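PDB 5OWU: importin subunit beta-1 from Saccharomyces cerevisiae, which carries proteins into the nucleus together with importin alpha, which recognises the classical nuclear localization signal of the cargo. Local coordinates for residues A[41-46]-A[94-98]; A[252-256]-A[296-300]. All coordinates share one frame; numbering follows the deposited sequence. Where two conformers were deposited one is given.

Contact 1 of 2, residues A[41-46]-A[94-98]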
loop_
_atom_site.group_PDB
_atom_site.type_symbol
_atom_site.label_atom_id
_atom_site.label_comp_id
_atom_site.label_asym_id
_atom_site.label_seq_id
_atom_site.Cartn_x
_atom_site.Cartn_y
_atom_site.Cartn_z
ATOM N N ALA A 41 -23.640 23.723 17.773
ATOM C CA ALA A 41 -22.968 22.779 18.663
ATOM C C ALA A 41 -23.748 22.582 19.958
ATOM O O ALA A 41 -23.926 21.444 20.420
ATOM C CB ALA A 41 -21.550 23.265 18.956
ATOM N N GLY A 42 -24.222 23.675 20.563
ATOM C CA GLY A 42 -25.029 23.542 21.769
ATOM C C GLY A 42 -26.265 22.692 21.549
ATOM O O GLY A 42 -26.551 21.766 22.318
ATOM N N LEU A 43 -27.018 22.999 20.492
ATOM C CA LEU A 43 -28.241 22.262 20.202
ATOM C C LEU A 43 -27.946 20.800 19.893
ATOM O O LEU A 43 -28.685 19.910 20.324
ATOM C CB LEU A 43 -28.981 22.909 19.030
ATOM C CG LEU A 43 -29.730 24.213 19.311
ATOM C CD1 LEU A 43 -30.152 24.864 18.007
ATOM C CD2 LEU A 43 -30.945 23.962 20.187
ATOM N N SER A 44 -26.885 20.536 19.123
ATOM C CA SER A 44 -26.479 19.158 18.864
ATOM C C SER A 44 -26.267 18.408 20.173
ATOM O O SER A 44 -26.772 17.291 20.362
ATOM C CB SER A 44 -25.198 19.136 18.026
ATOM O OG SER A 44 -25.414 19.666 16.727
ATOM N N SER A 45 -25.534 19.029 21.102
ATOM C CA SER A 45 -25.289 18.385 22.382
ATOM C C SER A 45 -26.578 18.198 23.174
ATOM O O SER A 45 -26.706 17.215 23.913
ATOM C CB SER A 45 -24.264 19.189 23.182
ATOM O OG SER A 45 -24.882 20.217 23.943
ATOM N N GLN A 46 -27.555 19.103 23.020
ATOM C CA GLN A 46 -28.806 18.948 23.758
ATOM C C GLN A 46 -29.652 17.819 23.178
ATOM O O GLN A 46 -30.306 17.081 23.922
ATOM C CB GLN A 46 -29.595 20.261 23.769
ATOM C CG GLN A 46 -29.037 21.345 24.706
ATOM C CD GLN A 46 -29.125 21.008 26.202
ATOM O OE1 GLN A 46 -28.282 21.447 26.990
ATOM N NE2 GLN A 46 -30.153 20.252 26.600
ATOM N N ASN A 94 -18.747 24.579 28.159
ATOM C CA ASN A 94 -19.037 23.842 29.383
ATOM C C ASN A 94 -20.336 23.055 29.267
ATOM O O ASN A 94 -20.414 21.904 29.717
ATOM C CB ASN A 94 -19.095 24.796 30.574
ATOM C CG ASN A 94 -17.736 25.372 30.924
ATOM O OD1 ASN A 94 -16.706 24.902 30.441
ATOM N ND2 ASN A 94 -17.726 26.392 31.776
ATOM N N GLN A 95 -21.371 23.653 28.673
ATOM C CA GLN A 95 -22.631 22.924 28.541
ATOM C C GLN A 95 -22.493 21.741 27.589
ATOM O O GLN A 95 -23.040 20.664 27.851
ATOM C CB GLN A 95 -23.749 23.856 28.073
ATOM C CG GLN A 95 -24.572 24.452 29.212
ATOM C CD GLN A 95 -25.481 23.428 29.881
ATOM O OE1 GLN A 95 -25.018 22.438 30.450
ATOM N NE2 GLN A 95 -26.786 23.661 29.805
ATOM N N ILE A 96 -21.768 21.918 26.481
ATOM C CA ILE A 96 -21.599 20.829 25.520
ATOM C C ILE A 96 -20.842 19.671 26.161
ATOM O O ILE A 96 -21.224 18.504 26.026
ATOM C CB ILE A 96 -20.881 21.334 24.257
ATOM C CG1 ILE A 96 -21.753 22.372 23.533
ATOM C CG2 ILE A 96 -20.536 20.176 23.329
ATOM C CD1 ILE A 96 -21.034 23.137 22.454
ATOM N N LYS A 97 -19.745 19.982 26.861
ATOM C CA LYS A 97 -18.958 18.941 27.515
ATOM C C LYS A 97 -19.785 18.217 28.568
ATOM O O LYS A 97 -19.761 16.984 28.647
ATOM C CB LYS A 97 -17.715 19.549 28.157
ATOM C CG LYS A 97 -16.720 20.167 27.201
ATOM C CD LYS A 97 -15.494 20.594 27.993
ATOM C CE LYS A 97 -14.815 21.801 27.426
ATOM N NZ LYS A 97 -13.686 22.215 28.313
ATOM N N THR A 98 -20.530 18.971 29.383
ATOM C CA THR A 98 -21.393 18.344 30.382
ATOM C C THR A 98 -22.416 17.414 29.733
ATOM O O THR A 98 -22.660 16.306 30.227
ATOM C CB THR A 98 -22.099 19.419 31.212
ATOM O OG1 THR A 98 -21.118 20.249 31.847
ATOM C CG2 THR A 98 -22.984 18.788 32.284
#

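Contact 2 of 2, residues A[252-256]-A[296-300]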
loop_
_atom_site.group_PDB
_atom_site.type_symbol
_atom_site.label_atom_id
_atom_site.label_comp_id
_atom_site.label_asym_id
_atom_site.label_seq_id
_atom_site.Cartn_x
_atom_site.Cartn_y
_atom_site.Cartn_z
ATOM N N MET A 252 6.086 -4.249 20.024
ATOM C CA MET A 252 7.344 -4.701 19.438
ATOM C C MET A 252 7.733 -3.807 18.269
ATOM O O MET A 252 8.893 -3.388 18.151
ATOM C CB MET A 252 7.216 -6.160 18.998
ATOM C CG MET A 252 8.427 -6.733 18.254
ATOM S SD MET A 252 9.888 -6.953 19.277
ATOM C CE MET A 252 9.284 -8.156 20.475
ATOM N N SER A 253 6.763 -3.475 17.412
ATOM C CA SER A 253 7.060 -2.637 16.255
ATOM C C SER A 253 7.499 -1.233 16.666
ATOM O O SER A 253 8.434 -0.678 16.080
ATOM C CB SER A 253 5.840 -2.576 15.332
ATOM O OG SER A 253 6.105 -1.742 14.222
ATOM N N LEU A 254 6.853 -0.645 17.676
ATOM C CA LEU A 254 7.134 0.744 18.049
ATOM C C LEU A 254 8.296 0.895 19.025
ATOM O O LEU A 254 9.034 1.883 18.968
ATOM C CB LEU A 254 5.890 1.375 18.673
ATOM C CG LEU A 254 4.751 1.744 17.732
ATOM C CD1 LEU A 254 3.592 2.289 18.552
ATOM C CD2 LEU A 254 5.216 2.767 16.705
ATOM N N TYR A 255 8.458 -0.051 19.935
ATOM C CA TYR A 255 9.431 0.031 21.012
ATOM C C TYR A 255 10.348 -1.183 21.011
ATOM O O TYR A 255 10.748 -1.665 22.069
ATOM C CB TYR A 255 8.721 0.175 22.358
ATOM C CG TYR A 255 7.855 1.411 22.432
ATOM C CD1 TYR A 255 8.429 2.673 22.524
ATOM C CD2 TYR A 255 6.467 1.321 22.398
ATOM C CE1 TYR A 255 7.648 3.815 22.580
ATOM C CE2 TYR A 255 5.672 2.468 22.459
ATOM C CZ TYR A 255 6.275 3.707 22.546
ATOM O OH TYR A 255 5.515 4.850 22.609
ATOM N N TYR A 256 10.664 -1.695 19.818
ATOM C CA TYR A 256 11.641 -2.768 19.659
ATOM C C TYR A 256 12.842 -2.562 20.579
ATOM O O TYR A 256 13.277 -3.498 21.258
ATOM C CB TYR A 256 12.099 -2.858 18.195
ATOM C CG TYR A 256 13.091 -3.971 17.924
ATOM C CD1 TYR A 256 12.663 -5.252 17.590
ATOM C CD2 TYR A 256 14.459 -3.739 18.006
ATOM C CE1 TYR A 256 13.584 -6.279 17.344
ATOM C CE2 TYR A 256 15.375 -4.747 17.761
ATOM C CZ TYR A 256 14.938 -6.013 17.431
ATOM O OH TYR A 256 15.872 -7.006 17.196
ATOM N N GLU A 296 10.568 -6.318 11.796
ATOM C CA GLU A 296 11.328 -5.220 12.383
ATOM C C GLU A 296 12.822 -5.428 12.182
ATOM O O GLU A 296 13.552 -4.476 11.883
ATOM C CB GLU A 296 10.996 -5.071 13.873
ATOM C CG GLU A 296 9.571 -4.606 14.171
ATOM C CD GLU A 296 9.168 -3.336 13.417
ATOM O OE1 GLU A 296 9.992 -2.396 13.317
ATOM O OE2 GLU A 296 8.024 -3.287 12.915
ATOM N N GLU A 297 13.299 -6.667 12.323
ATOM C CA GLU A 297 14.730 -6.900 12.162
ATOM C C GLU A 297 15.164 -6.772 10.702
ATOM O O GLU A 297 16.275 -6.292 10.422
ATOM C CB GLU A 297 15.087 -8.262 12.765
ATOM C CG GLU A 297 14.813 -8.258 14.273
ATOM C CD GLU A 297 15.179 -9.541 14.996
ATOM O OE1 GLU A 297 15.281 -10.608 14.362
ATOM O OE2 GLU A 297 15.360 -9.471 16.226
ATOM N N ILE A 298 14.297 -7.146 9.759
ATOM C CA ILE A 298 14.599 -6.905 8.349
ATOM C C ILE A 298 14.653 -5.406 8.078
ATOM O O ILE A 298 15.544 -4.919 7.369
ATOM C CB ILE A 298 13.568 -7.608 7.446
ATOM C CG1 ILE A 298 13.683 -9.126 7.586
ATOM C CG2 ILE A 298 13.773 -7.213 5.966
ATOM C CD1 ILE A 298 12.478 -9.910 7.054
ATOM N N ASP A 299 13.710 -4.647 8.643
ATOM C CA ASP A 299 13.722 -3.201 8.425
ATOM C C ASP A 299 14.964 -2.561 9.028
ATOM O O ASP A 299 15.530 -1.625 8.448
ATOM C CB ASP A 299 12.461 -2.562 9.002
ATOM C CG ASP A 299 11.223 -2.905 8.199
ATOM O OD1 ASP A 299 11.377 -3.320 7.028
ATOM O OD2 ASP A 299 10.103 -2.760 8.734
ATOM N N ILE A 300 15.408 -3.058 10.187
ATOM C CA ILE A 300 16.648 -2.560 10.783
ATOM C C ILE A 300 17.815 -2.822 9.844
ATOM O O ILE A 300 18.631 -1.932 9.577
ATOM C CB ILE A 300 16.881 -3.205 12.164
ATOM C CG1 ILE A 300 15.821 -2.729 13.158
ATOM C CG2 ILE A 300 18.286 -2.882 12.695
ATOM C CD1 ILE A 300 15.793 -3.529 14.460
HETATM O O HOH W 1 8.910 -0.060 12.974
#

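Contact 1 of 2, residues A[41-46]-A[94-98]
The end of I96's longer branch on helix 90-104 comes up to helix 37-48, and its terminal methyl, CD1, rests 3.5 Å from CB of A41. CG1 lies anti to the carbonyl carbon, a rotation that brings this branch to A41 and G42 and leaves the shorter CG2 branch against CB of S45, 3.9 Å away. Small residues suit the receiving surface: A41 offers a single methyl, and at G42 the backbone itself is met, with CA 3.9 Å from CG1 of I96. S45 stands opposite I96 where the backbones are nearest, with 5.4 Å between their CA atoms. Such close packing of neighbouring helices builds the HEAT solenoid, and here it joins HEAT 2 to HEAT 3, whose segments run nearly parallel at 23°, their axes 8.9 Å apart. The hydroxyl of S45 occupies the position between backbone N and carbonyl carbon (chi1 87°), from which OG donates to the carbonyl O of G42 at 2.8 Å, a little out of the carbonyl plane. N99 ND2 bonds to the same OG, so this buried polar atom is well satisfied beside an aliphatic neighbour. Toward the more exposed side, in the conformer given for Q46, its bent side chain passes that of Q95 at a slant with amide planes 58° apart; OE1 of Q46 is hydrogen-bonded to N99 ND2, and the amide of Q95 merely lies nearby.

Contact 2 of 2, residues A[252-256]-A[296-300]
With CG anti to the backbone N (chi1 -179°), the ring of Y256 extends toward helix 280-306, while E297, extended beyond CG, brings its carboxylate to the ring's edge at about a right angle. Y256 OH donates to E297 OE2 at 2.7 Å, meeting the oxygen on its anti side, 17° out of the carboxylate plane. One turn further on, CD1 of I300 sits over a face of the ring, 4.0 Å from the centroid, in a CH-pi contact that suits a branched aliphatic residue. E297 OE2 also accepts from F317 N, and Y256 OH pairs with Y315 N, so the buried carboxylate and phenol are tied to the chain beyond helix 280-306. A phenylalanine here has no hydroxyl, and its loss would probably leave E297 OE2 relying on F317 N and Y315 N without its acceptor. E296 instead bends at CB-CG (chi2 -52°) toward S253, whose OG donates to OE2 at 2.8 Å from above the carboxylate plane. A water donates to both E296 OE1, at 2.6 Å, and S253 O. Glutamate is long enough to span from one helix to the other, and these polar links join the C-terminal end of HEAT 6 to HEAT 7, a junction between successive repeats of a HEAT solenoid.

In the fold
Both segments of contact 1 precede those of contact 2 along the chain, and the two centres are 44 Å apart, with nearest atoms about 27 Å apart. They share no helix: contact 1 pairs helices 37-48 and 90-104 within the importin-beta N-terminal region, contact 2 pairs helices 238-255 and 280-306. Each nevertheless joins consecutive repeats, HEAT 2 to HEAT 3 and HEAT 6 to HEAT 7. Contact 1 lies farther out, about 40 Å from the chain centre against about 20 Å for contact 2. In an all-helical solenoid of 19 repeats, the overall curve is built up from local junctions like these: contact 1 has no hydrogen bonds between its segments and packs chiefly through I96, while contact 2 has two direct ones and a water bridge.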